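Local coordinates for protein putative beta-glucosidase (Bifidobacterium adolescentis, PDB 5WAB) that works as a family GH3 beta-glucosidase, and probably also releases terminal alpha-L-arabinopyranosyl units from the ginsenoside Rb2, at residues A[323-328]-A[443-448]; A[333-338]-A[396-401]; A[339-344]-A[373-378]; A[360-365]-A[478-483]; A[402-407]-A[439-444]. All blocks are in the same frame, centred on the assembly; numbering follows the deposited sequence.

Interaction 1 (A[323-328]-A[443-448]); sequences DDILPV and NIVVVL
V445 offers its two methyl groups to two neighbouring residues of the loop 323-328, CG2 mainly to I325 and CG1 mainly to L326. I325 is fully extended, with CG1 anti to the backbone N (chi1 -178°) and chi2 also anti, so that its chain and that of V445 run antiparallel alongside one another, with I325 CD1 3.7 Å from V445 CG2. I325 CD1 also lies over the backbone of the other segment, 3.6 Å from N443 C, and touches the CB of that asparagine. Strand 444-449, over whose first residues the loop lies, is an inner strand of the six-stranded mixed sheet of the GH3 C-terminal domain; V445 and V447 point to one face, while I444 and V446 go to the helix 428-438 on the other. L326 meets V445 differently, tip to tip: its CG stands anti to the carbonyl carbon (chi1 -71°), which brings CD1 to 3.6 Å from V445 CG1. An alanine in place of L326 would remove the methyls that meet V445 CG1 and would probably loosen the packing of this loop against helix 476-484. Beyond V445, the leucine side chain also packs on I484 of that helix and on Y548.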
# COMPACT_ATOMS: atom_id res chain seq x y z
N ASP A 323 -5.54 17.66 25.78
CA ASP A 323 -6.51 17.68 26.87
C ASP A 323 -7.54 16.57 26.76
O ASP A 323 -8.62 16.66 27.36
CB ASP A 323 -7.22 19.04 26.96
CG ASP A 323 -6.25 20.18 27.16
OD1 ASP A 323 -5.27 20.02 27.91
OD2 ASP A 323 -6.48 21.25 26.55
N ASP A 324 -7.23 15.53 25.98
CA ASP A 324 -8.14 14.41 25.74
C ASP A 324 -9.51 14.91 25.28
O ASP A 324 -10.55 14.48 25.79
CB ASP A 324 -8.25 13.52 26.98
CG ASP A 324 -6.99 12.72 27.24
OD1 ASP A 324 -6.67 11.83 26.42
OD2 ASP A 324 -6.32 12.97 28.27
N ILE A 325 -9.50 15.81 24.30
CA ILE A 325 -10.75 16.30 23.72
C ILE A 325 -11.49 15.16 23.03
O ILE A 325 -12.72 15.17 22.95
CB ILE A 325 -10.47 17.47 22.76
CG1 ILE A 325 -11.76 18.03 22.18
CG2 ILE A 325 -9.51 17.05 21.65
CD1 ILE A 325 -11.58 19.33 21.42
N LEU A 326 -10.76 14.16 22.53
CA LEU A 326 -11.37 12.93 22.07
C LEU A 326 -11.14 11.83 23.10
O LEU A 326 -10.02 11.70 23.64
CB LEU A 326 -10.78 12.49 20.73
CG LEU A 326 -11.17 13.34 19.51
CD1 LEU A 326 -10.24 13.04 18.35
CD2 LEU A 326 -12.62 13.11 19.11
N PRO A 327 -12.15 11.00 23.41
CA PRO A 327 -13.51 11.00 22.85
C PRO A 327 -14.43 12.10 23.36
O PRO A 327 -14.22 12.67 24.44
CB PRO A 327 -14.07 9.64 23.27
CG PRO A 327 -12.95 8.91 23.95
CD PRO A 327 -11.99 9.94 24.41
N VAL A 328 -15.46 12.38 22.57
CA VAL A 328 -16.50 13.35 22.90
C VAL A 328 -17.57 12.64 23.73
O VAL A 328 -17.89 11.47 23.48
CB VAL A 328 -17.07 13.98 21.62
CG1 VAL A 328 -18.23 14.89 21.93
CG2 VAL A 328 -15.98 14.73 20.89
N ASN A 443 -11.98 24.48 21.27
CA ASN A 443 -12.20 23.04 21.38
C ASN A 443 -12.59 22.51 20.01
O ASN A 443 -13.76 22.24 19.71
CB ASN A 443 -13.27 22.73 22.42
CG ASN A 443 -12.81 23.03 23.83
OD1 ASN A 443 -11.65 22.78 24.17
ND2 ASN A 443 -13.70 23.57 24.65
N ILE A 444 -11.58 22.36 19.15
CA ILE A 444 -11.77 21.96 17.77
C ILE A 444 -11.13 20.59 17.56
O ILE A 444 -10.00 20.35 18.00
CB ILE A 444 -11.15 22.98 16.80
CG1 ILE A 444 -11.75 24.37 17.03
CG2 ILE A 444 -11.37 22.54 15.36
CD1 ILE A 444 -11.29 25.41 16.06
N VAL A 445 -11.87 19.68 16.93
CA VAL A 445 -11.32 18.44 16.40
C VAL A 445 -11.42 18.51 14.88
O VAL A 445 -12.52 18.68 14.33
CB VAL A 445 -12.04 17.20 16.94
CG1 VAL A 445 -11.36 15.94 16.44
CG2 VAL A 445 -12.06 17.21 18.46
N VAL A 446 -10.28 18.39 14.21
CA VAL A 446 -10.22 18.37 12.75
C VAL A 446 -10.11 16.92 12.29
O VAL A 446 -9.23 16.18 12.74
CB VAL A 446 -9.04 19.21 12.24
CG1 VAL A 446 -8.78 18.94 10.76
CG2 VAL A 446 -9.31 20.69 12.47
N VAL A 447 -11.03 16.51 11.42
CA VAL A 447 -10.98 15.19 10.77
C VAL A 447 -10.59 15.39 9.31
O VAL A 447 -11.26 16.14 8.58
CB VAL A 447 -12.33 14.46 10.87
CG1 VAL A 447 -12.24 13.09 10.21
CG2 VAL A 447 -12.76 14.33 12.33
N LEU A 448 -9.54 14.70 8.88
CA LEU A 448 -8.95 14.88 7.55
C LEU A 448 -9.44 13.83 6.57
O LEU A 448 -9.48 12.63 6.88
CB LEU A 448 -7.43 14.83 7.63
CG LEU A 448 -6.70 15.97 8.36
CD1 LEU A 448 -5.23 15.64 8.52
CD2 LEU A 448 -6.88 17.27 7.60

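Interaction 2 (A[333-338]-A[396-401]); sequences KIAVIG and ETAKNA
A beta-alpha-beta crossover supplies this contact: helix 388-399 leads from strand 373-376 to strand 403-409, and its last part, with the loop after it, lies across strand 334-337, which runs between those two strands in the sheet. A335 stands at the middle of the packing. Its CB, with nothing longer to hold the segments apart, comes to 3.4 Å from the backbone N of A398. Three further methyl groups gather round it. T397 keeps OG1 beside its backbone N (chi1 -53°), which leaves CG2 anti to that N and 3.5 Å from A335 CB, while OG1 makes a weak hydrogen bond back to E393 O. The CB of A398 lies 3.7 Å from A335 CB, and that of A401 3.6 Å from it. A401 CB also rests on the backbone just before the strand, 3.4 Å from K333 O. Two residues beyond A335, I337 extends its CG1 branch (chi2 179°) until CD1 reaches A398 CB at 3.9 Å. At the exposed end the aliphatic part of K333 runs alongside the carbonyl group of N400. I337 is shared with helix 428-438 through L433 and V437, and the loop after that helix comes up against the end of helix 388-399. The backbone of strand 334-337 is meanwhile hydrogen-bonded to strand 373-376 on one side and to strand 403-409 on the other.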
# COMPACT_ATOMS: atom_id res chain seq x y z
N LYS A 333 -22.95 19.34 23.26
CA LYS A 333 -23.50 20.15 22.18
C LYS A 333 -22.47 20.24 21.07
O LYS A 333 -21.43 20.90 21.21
CB LYS A 333 -23.90 21.54 22.70
CG LYS A 333 -24.67 22.40 21.70
CD LYS A 333 -25.08 23.72 22.33
CE LYS A 333 -26.02 24.50 21.43
NZ LYS A 333 -25.42 24.86 20.11
N ILE A 334 -22.74 19.56 19.96
CA ILE A 334 -21.76 19.36 18.90
C ILE A 334 -22.03 20.35 17.78
O ILE A 334 -23.19 20.60 17.41
CB ILE A 334 -21.81 17.91 18.38
CG1 ILE A 334 -21.95 16.90 19.53
CG2 ILE A 334 -20.56 17.59 17.57
CD1 ILE A 334 -20.78 16.93 20.49
N ALA A 335 -20.96 20.93 17.25
CA ALA A 335 -21.02 21.74 16.05
C ALA A 335 -20.22 21.03 14.97
O ALA A 335 -18.99 20.92 15.08
CB ALA A 335 -20.47 23.14 16.30
N VAL A 336 -20.90 20.56 13.94
CA VAL A 336 -20.24 19.87 12.84
C VAL A 336 -20.09 20.87 11.70
O VAL A 336 -21.08 21.44 11.22
CB VAL A 336 -21.01 18.62 12.41
CG1 VAL A 336 -20.37 18.00 11.19
CG2 VAL A 336 -21.08 17.62 13.55
N ILE A 337 -18.85 21.11 11.28
CA ILE A 337 -18.53 22.09 10.25
C ILE A 337 -17.68 21.43 9.17
O ILE A 337 -16.77 20.65 9.47
CB ILE A 337 -17.79 23.32 10.83
CG1 ILE A 337 -18.64 24.00 11.91
CG2 ILE A 337 -17.45 24.32 9.74
CD1 ILE A 337 -17.96 25.19 12.53
N GLY A 338 -17.99 21.73 7.91
CA GLY A 338 -17.24 21.17 6.79
C GLY A 338 -18.14 20.33 5.91
O GLY A 338 -18.83 19.42 6.37
N GLU A 396 -20.91 31.34 13.70
CA GLU A 396 -22.03 31.40 14.64
C GLU A 396 -22.31 30.03 15.22
O GLU A 396 -22.63 29.91 16.41
CB GLU A 396 -23.27 31.96 13.94
CG GLU A 396 -23.21 33.46 13.72
CD GLU A 396 -23.28 34.23 15.03
OE1 GLU A 396 -24.05 33.83 15.92
OE2 GLU A 396 -22.54 35.23 15.16
N THR A 397 -22.20 28.99 14.41
CA THR A 397 -22.16 27.64 14.94
C THR A 397 -20.80 27.48 15.62
O THR A 397 -19.88 28.25 15.38
CB THR A 397 -22.37 26.63 13.81
OG1 THR A 397 -23.57 26.95 13.11
CG2 THR A 397 -22.53 25.24 14.36
N ALA A 398 -20.69 26.49 16.51
CA ALA A 398 -19.46 26.25 17.27
C ALA A 398 -19.24 27.34 18.31
O ALA A 398 -18.65 27.09 19.36
CB ALA A 398 -18.23 26.13 16.35
N LYS A 399 -19.71 28.56 18.03
CA LYS A 399 -19.72 29.57 19.08
C LYS A 399 -20.70 29.14 20.16
O LYS A 399 -20.50 29.43 21.34
CB LYS A 399 -20.09 30.93 18.50
CG LYS A 399 -20.05 32.07 19.50
CD LYS A 399 -20.34 33.41 18.83
CE LYS A 399 -20.26 34.56 19.82
NZ LYS A 399 -20.43 35.88 19.16
N ASN A 400 -21.74 28.42 19.75
CA ASN A 400 -22.71 27.81 20.65
C ASN A 400 -22.50 26.30 20.62
O ASN A 400 -23.29 25.55 20.04
CB ASN A 400 -24.13 28.18 20.20
CG ASN A 400 -24.27 29.65 19.86
OD1 ASN A 400 -23.74 30.53 20.55
ND2 ASN A 400 -24.98 29.94 18.77
N ALA A 401 -21.41 25.83 21.24
CA ALA A 401 -21.15 24.40 21.20
C ALA A 401 -20.04 24.02 22.17
O ALA A 401 -19.09 24.79 22.39
CB ALA A 401 -20.77 23.93 19.79

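Interaction 3 (A[339-344]-A[373-378]); sequences EFARTP and VAFAPG
F375 is the first residue of 373-378 to engage the loop 339-344. With CG anti to the backbone N, its ring reaches out so that CE2 stands 3.5 Å above the centre of the R342 guanidinium, the two planes 69° apart. CZ lies 3.8 Å from R342 CB, E339 OE1 sits at the ring edge, and A341 CB approaches CE1 more loosely. All this happens where strand 373-376, the outermost strand on this side of the sheet in the GH3 C-terminal domain, comes level with the loop leaving its parallel neighbour 334-337. A376 turns instead toward helix 388-399. P377 follows, its N over one face of the F375 ring, its CB 3.4 Å from E339 OE1 and its CG 3.4 Å from R342 NH2. Those polar atoms are held by a side-on salt bridge: R342 NH2 donates to E339 OE1 (2.7 Å, 171°) and NE to OE2 (3.1 Å), both onto syn lone pairs. T343 OG1 adds a bond to the anti lone pair of OE2. An alanine in place of E339 would remove the carboxylate, and the guanidinium would probably be less firmly held against F375 and P377. R342 bends at chi3 (47°) to bring NE and NH2 round to that carboxylate.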
# COMPACT_ATOMS: atom_id res chain seq x y z
N GLU A 339 -18.13 20.65 4.62
CA GLU A 339 -18.99 19.97 3.65
C GLU A 339 -18.68 18.48 3.55
O GLU A 339 -19.53 17.71 3.09
CB GLU A 339 -18.87 20.65 2.28
CG GLU A 339 -19.82 20.14 1.21
CD GLU A 339 -21.27 20.24 1.63
OE1 GLU A 339 -21.63 21.24 2.29
OE2 GLU A 339 -22.05 19.33 1.29
N PHE A 340 -17.48 18.06 3.95
CA PHE A 340 -17.15 16.64 3.93
C PHE A 340 -18.08 15.83 4.83
O PHE A 340 -18.28 14.63 4.60
CB PHE A 340 -15.70 16.42 4.36
CG PHE A 340 -14.68 16.99 3.40
CD1 PHE A 340 -14.42 16.36 2.20
CD2 PHE A 340 -13.97 18.13 3.72
CE1 PHE A 340 -13.48 16.87 1.32
CE2 PHE A 340 -13.03 18.64 2.85
CZ PHE A 340 -12.78 18.01 1.65
N ALA A 341 -18.65 16.46 5.86
CA ALA A 341 -19.54 15.74 6.75
C ALA A 341 -20.88 15.42 6.10
O ALA A 341 -21.52 14.44 6.46
CB ALA A 341 -19.76 16.55 8.03
N ARG A 342 -21.32 16.24 5.14
CA ARG A 342 -22.54 15.97 4.41
C ARG A 342 -22.29 15.31 3.06
O ARG A 342 -23.04 14.41 2.67
CB ARG A 342 -23.36 17.26 4.23
CG ARG A 342 -24.66 17.06 3.50
CD ARG A 342 -25.45 18.35 3.43
NE ARG A 342 -24.63 19.49 3.02
CZ ARG A 342 -25.12 20.71 2.87
NH1 ARG A 342 -26.40 20.94 3.10
NH2 ARG A 342 -24.32 21.71 2.49
N THR A 343 -21.25 15.73 2.34
CA THR A 343 -20.87 15.13 1.07
C THR A 343 -19.52 14.46 1.26
O THR A 343 -18.47 15.09 1.06
CB THR A 343 -20.80 16.16 -0.06
OG1 THR A 343 -22.00 16.95 -0.06
CG2 THR A 343 -20.64 15.47 -1.40
N PRO A 344 -19.48 13.19 1.67
CA PRO A 344 -18.21 12.58 2.07
C PRO A 344 -17.32 12.29 0.88
O PRO A 344 -17.78 11.98 -0.22
CB PRO A 344 -18.64 11.29 2.76
CG PRO A 344 -19.94 10.96 2.13
CD PRO A 344 -20.62 12.28 1.87
N VAL A 373 -26.90 17.76 16.59
CA VAL A 373 -25.78 18.63 16.27
C VAL A 373 -26.31 19.83 15.51
O VAL A 373 -27.46 19.87 15.08
CB VAL A 373 -24.69 17.90 15.45
CG1 VAL A 373 -24.35 16.56 16.06
CG2 VAL A 373 -25.14 17.73 14.00
N ALA A 374 -25.44 20.83 15.36
CA ALA A 374 -25.68 21.97 14.48
C ALA A 374 -24.66 21.89 13.35
O ALA A 374 -23.45 21.85 13.60
CB ALA A 374 -25.56 23.29 15.24
N PHE A 375 -25.15 21.87 12.12
CA PHE A 375 -24.29 21.73 10.95
C PHE A 375 -24.18 23.04 10.20
O PHE A 375 -25.16 23.78 10.06
CB PHE A 375 -24.81 20.64 10.02
CG PHE A 375 -24.08 20.56 8.71
CD1 PHE A 375 -22.77 20.12 8.66
CD2 PHE A 375 -24.71 20.90 7.53
CE1 PHE A 375 -22.09 20.04 7.46
CE2 PHE A 375 -24.05 20.81 6.32
CZ PHE A 375 -22.74 20.39 6.29
N ALA A 376 -22.97 23.33 9.72
CA ALA A 376 -22.72 24.45 8.85
C ALA A 376 -21.71 23.96 7.81
O ALA A 376 -20.66 23.41 8.19
CB ALA A 376 -22.18 25.67 9.60
N PRO A 377 -22.00 24.13 6.52
CA PRO A 377 -21.03 23.68 5.50
C PRO A 377 -19.68 24.36 5.63
O PRO A 377 -18.64 23.72 5.47
CB PRO A 377 -21.72 24.03 4.18
CG PRO A 377 -23.18 24.16 4.52
CD PRO A 377 -23.21 24.70 5.92
N GLY A 378 -19.67 25.66 5.93
CA GLY A 378 -18.43 26.41 6.08
C GLY A 378 -17.74 26.75 4.79
O GLY A 378 -17.35 27.90 4.58

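Interaction 4 (A[360-365]-A[478-483]); sequences TSFLDT and PALADV
The carbonyl oxygen of S361 is gripped twice by one residue, T365, whose backbone N donates at 2.9 Å and whose OG1 donates at 2.6 Å. The hydroxyl comes from above the carbonyl plane, 35° out of it. S361 is also the N-cap of helix 362-368: its OG accepts from D364 N at 3.3 Å in a nearly straight bond (173°). These bonds fix the first turn and with it the rotation of T365. Since OG1 sits beside the backbone N (chi1 -62°), CG2 is anti to it and meets A481 CB at 3.7 Å. The T365 side chain crosses that of P478 at about a right angle, with OG1 3.5 Å from P478 N, a simple contact because a proline nitrogen has no hydrogen to give. F362, one turn earlier on the same helix, swings its ring out with CG anti to the backbone N. Its CD1 presses on L480 CB at 3.5 Å, the two side chains crossing nearly perpendicular, and A481 N lies in the ring plane at the edge, 3.7 Å from CE1. Helices 362-368 and 476-484 thus pack together on one face of the sheet, where F362 meets L405 and the ring of F407 and L480 touches F407. R369, just beyond the first helix, forms a salt bridge with D482 of the second, which also packs against helix 301-313 through P478, A479 and D482.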
# COMPACT_ATOMS: atom_id res chain seq x y z
N THR A 360 -23.63 5.92 4.29
CA THR A 360 -24.27 6.88 5.19
C THR A 360 -23.22 7.88 5.66
O THR A 360 -22.21 7.49 6.25
CB THR A 360 -24.92 6.18 6.39
OG1 THR A 360 -25.94 5.28 5.93
CG2 THR A 360 -25.54 7.20 7.34
N SER A 361 -23.48 9.16 5.41
CA SER A 361 -22.52 10.19 5.77
C SER A 361 -22.41 10.32 7.29
O SER A 361 -23.15 9.71 8.06
CB SER A 361 -22.94 11.53 5.16
OG SER A 361 -24.13 12.00 5.77
N PHE A 362 -21.45 11.14 7.71
CA PHE A 362 -21.26 11.36 9.14
C PHE A 362 -22.47 12.08 9.73
O PHE A 362 -22.89 11.77 10.86
CB PHE A 362 -19.98 12.16 9.38
CG PHE A 362 -19.63 12.32 10.84
CD1 PHE A 362 -19.14 11.25 11.57
CD2 PHE A 362 -19.80 13.55 11.47
CE1 PHE A 362 -18.82 11.40 12.90
CE2 PHE A 362 -19.48 13.70 12.82
CZ PHE A 362 -18.98 12.62 13.53
N LEU A 363 -23.05 13.02 8.98
CA LEU A 363 -24.23 13.74 9.45
C LEU A 363 -25.41 12.79 9.63
O LEU A 363 -26.05 12.76 10.69
CB LEU A 363 -24.59 14.86 8.48
CG LEU A 363 -23.74 16.13 8.53
CD1 LEU A 363 -24.33 17.19 7.62
CD2 LEU A 363 -23.61 16.65 9.96
N ASP A 364 -25.73 12.01 8.60
CA ASP A 364 -26.82 11.05 8.71
C ASP A 364 -26.53 9.99 9.77
O ASP A 364 -27.46 9.43 10.35
CB ASP A 364 -27.09 10.39 7.36
CG ASP A 364 -27.65 11.36 6.35
OD1 ASP A 364 -28.17 12.41 6.77
OD2 ASP A 364 -27.56 11.08 5.13
N THR A 365 -25.25 9.73 10.06
CA THR A 365 -24.94 8.77 11.12
C THR A 365 -25.29 9.34 12.48
O THR A 365 -25.93 8.67 13.30
CB THR A 365 -23.46 8.37 11.07
OG1 THR A 365 -23.17 7.73 9.82
CG2 THR A 365 -23.14 7.41 12.19
N PRO A 478 -20.41 5.52 9.97
CA PRO A 478 -20.49 4.82 11.26
C PRO A 478 -19.14 4.67 11.95
O PRO A 478 -19.07 4.76 13.18
CB PRO A 478 -21.09 3.46 10.88
CG PRO A 478 -21.84 3.72 9.62
CD PRO A 478 -21.04 4.75 8.88
N ALA A 479 -18.07 4.45 11.18
CA ALA A 479 -16.76 4.26 11.78
C ALA A 479 -16.29 5.53 12.48
O ALA A 479 -15.70 5.46 13.57
CB ALA A 479 -15.76 3.83 10.72
N LEU A 480 -16.53 6.69 11.87
CA LEU A 480 -16.15 7.95 12.49
C LEU A 480 -16.90 8.17 13.80
O LEU A 480 -16.33 8.64 14.79
CB LEU A 480 -16.40 9.10 11.52
CG LEU A 480 -15.43 9.21 10.33
CD1 LEU A 480 -15.95 10.21 9.30
CD2 LEU A 480 -14.03 9.58 10.80
N ALA A 481 -18.20 7.84 13.82
CA ALA A 481 -18.98 8.01 15.04
C ALA A 481 -18.44 7.13 16.16
O ALA A 481 -18.35 7.57 17.31
CB ALA A 481 -20.45 7.69 14.76
N ASP A 482 -18.07 5.89 15.84
CA ASP A 482 -17.57 4.96 16.85
C ASP A 482 -16.25 5.43 17.45
O ASP A 482 -16.01 5.27 18.65
CB ASP A 482 -17.43 3.57 16.25
CG ASP A 482 -18.76 2.92 15.95
OD1 ASP A 482 -19.81 3.52 16.29
OD2 ASP A 482 -18.76 1.82 15.36
N VAL A 483 -15.37 6.01 16.63
CA VAL A 483 -14.08 6.45 17.13
C VAL A 483 -14.20 7.77 17.87
O VAL A 483 -13.71 7.92 18.99
CB VAL A 483 -13.06 6.53 15.98
CG1 VAL A 483 -11.78 7.20 16.45
CG2 VAL A 483 -12.77 5.15 15.42

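Interaction 5 (A[402-407]-A[439-444]); sequences DVVLMF and AENKNI
Strands 403-409 and 444-449 are parallel neighbours inside the alpha/beta sheet of the GH3 C-terminal domain, linked through helix 428-438 in a beta-alpha-beta arrangement; this contact is where their pairing begins. Among the hydrogen bonds, one joins the two segments: V404 N donates to N443 O at 3.1 Å, straight at the hydrogen (172°) and nearly along the C=O axis. A CA-H...O contact from I444 CA to V404 O, 3.5 Å long, supports the V404–I444 bridge. Other bonds shape the loop that delivers N443. N441 OD1 accepts from N443 N, two residues on, at 3.1 Å, an Asx turn; the donor sits above the amide plane. N443 centres an inverse gamma turn closed by a weak I444 N to K442 O bond. The N441 amide is engaged at both ends, since ND2 donates to the carbonyl oxygens of A398 and A401. D402 places its carboxylate elsewhere, OD2 bonding K333 N, while its carbonyl O lies 3.6 Å from N443 CB. The apolar contacts lie on the face that carries V404, M406 and I444, covered largely by helix 428-438, with A398 of helix 388-399 against V404. V404 and I444 stand next to each other there, V404 CG1 3.4 Å from I444 CG1, and M406 CB comes more loosely to I444 CG2. V404 holds CG1 in the crowded position between its backbone N and carbonyl carbon (chi1 46°), and there the methyl lies just 3.1 Å from N443 O, the oxygen that also accepts its N-H.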
# COMPACT_ATOMS: atom_id res chain seq x y z
N ASP A 402 -20.15 22.81 22.71
CA ASP A 402 -19.09 22.26 23.56
C ASP A 402 -17.87 21.91 22.72
O ASP A 402 -16.75 22.33 23.04
CB ASP A 402 -19.60 21.02 24.30
CG ASP A 402 -20.67 21.34 25.32
OD1 ASP A 402 -20.67 22.47 25.87
OD2 ASP A 402 -21.51 20.46 25.58
N VAL A 403 -18.07 21.15 21.65
CA VAL A 403 -16.99 20.70 20.78
C VAL A 403 -17.42 20.93 19.34
O VAL A 403 -18.59 20.74 19.00
CB VAL A 403 -16.64 19.21 21.01
CG1 VAL A 403 -15.41 18.81 20.21
CG2 VAL A 403 -16.43 18.93 22.49
N VAL A 404 -16.48 21.36 18.51
CA VAL A 404 -16.71 21.53 17.08
C VAL A 404 -15.91 20.47 16.35
O VAL A 404 -14.68 20.39 16.50
CB VAL A 404 -16.38 22.96 16.60
CG1 VAL A 404 -15.05 23.41 17.13
CG2 VAL A 404 -16.40 23.02 15.08
N LEU A 405 -16.60 19.64 15.58
CA LEU A 405 -15.99 18.63 14.72
C LEU A 405 -15.91 19.21 13.32
O LEU A 405 -16.91 19.28 12.60
CB LEU A 405 -16.80 17.34 14.76
CG LEU A 405 -16.95 16.72 16.15
CD1 LEU A 405 -17.81 15.46 16.10
CD2 LEU A 405 -15.58 16.42 16.74
N MET A 406 -14.72 19.64 12.92
CA MET A 406 -14.50 20.27 11.63
C MET A 406 -13.87 19.27 10.67
O MET A 406 -12.81 18.72 10.96
CB MET A 406 -13.61 21.50 11.74
CG MET A 406 -13.54 22.28 10.45
SD MET A 406 -12.75 23.86 10.72
CE MET A 406 -13.78 24.49 12.03
N PHE A 407 -14.51 19.07 9.52
CA PHE A 407 -14.08 18.08 8.54
C PHE A 407 -13.42 18.79 7.38
O PHE A 407 -14.08 19.50 6.61
CB PHE A 407 -15.27 17.23 8.09
CG PHE A 407 -15.75 16.27 9.14
CD1 PHE A 407 -16.46 16.72 10.24
CD2 PHE A 407 -15.51 14.91 9.02
CE1 PHE A 407 -16.90 15.85 11.21
CE2 PHE A 407 -15.96 14.03 9.99
CZ PHE A 407 -16.65 14.50 11.08
N ALA A 439 -10.95 31.40 16.64
CA ALA A 439 -11.03 32.65 17.39
C ALA A 439 -12.22 32.67 18.34
O ALA A 439 -12.19 33.43 19.32
CB ALA A 439 -11.10 33.84 16.43
N GLU A 440 -13.26 31.88 18.07
CA GLU A 440 -14.43 31.85 18.92
C GLU A 440 -14.60 30.56 19.70
O GLU A 440 -15.38 30.53 20.66
CB GLU A 440 -15.70 32.09 18.09
CG GLU A 440 -16.66 33.08 18.73
CD GLU A 440 -16.08 34.48 18.81
OE1 GLU A 440 -15.59 34.99 17.78
OE2 GLU A 440 -16.09 35.07 19.92
N ASN A 441 -13.89 29.49 19.33
CA ASN A 441 -13.99 28.23 20.05
C ASN A 441 -12.71 27.44 19.82
O ASN A 441 -12.42 27.05 18.69
CB ASN A 441 -15.22 27.44 19.58
CG ASN A 441 -15.59 26.31 20.52
OD1 ASN A 441 -14.75 25.77 21.23
ND2 ASN A 441 -16.87 25.96 20.54
N LYS A 442 -11.97 27.19 20.89
CA LYS A 442 -10.69 26.51 20.80
C LYS A 442 -10.82 24.99 20.86
O LYS A 442 -9.87 24.29 20.51
CB LYS A 442 -9.75 27.00 21.90
CG LYS A 442 -10.00 28.45 22.32
CD LYS A 442 -8.76 29.11 22.90
CE LYS A 442 -7.86 29.65 21.79
NZ LYS A 442 -8.52 30.75 21.02
N ASN A 443 -11.98 24.48 21.27
CA ASN A 443 -12.20 23.04 21.38
C ASN A 443 -12.59 22.51 20.01
O ASN A 443 -13.76 22.24 19.71
CB ASN A 443 -13.27 22.73 22.42
CG ASN A 443 -12.81 23.03 23.83
OD1 ASN A 443 -11.65 22.78 24.17
ND2 ASN A 443 -13.70 23.57 24.65
N ILE A 444 -11.58 22.36 19.15
CA ILE A 444 -11.77 21.96 17.77
C ILE A 444 -11.13 20.59 17.56
O ILE A 444 -10.00 20.35 18.00
CB ILE A 444 -11.15 22.98 16.80
CG1 ILE A 444 -11.75 24.37 17.03
CG2 ILE A 444 -11.37 22.54 15.36
CD1 ILE A 444 -11.29 25.41 16.06

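How the interactions relate
All five contacts belong to the GH3 C-terminal domain, and interactions 1, 2, 3 and 5 reach one six-stranded sheet. Across it, strands 444-449, 403-409, 334-337 and 373-376 follow in that order, so interaction 5 lies between interactions 1 and 2, whose centres are about 8 and 7 Å from its own, and interaction 3 lies beyond, at the outer strand. Interaction 4, about 18 Å from interaction 5 between centres, packs two helices on one face; helices 388-399 and 428-438 cover the other. Along the chain, interaction 3 nests within 2 and 2 within 1; interaction 5 opens after 2 closes and nests within 4, which crosses 1. Distant segments are thereby tied into a single layered domain.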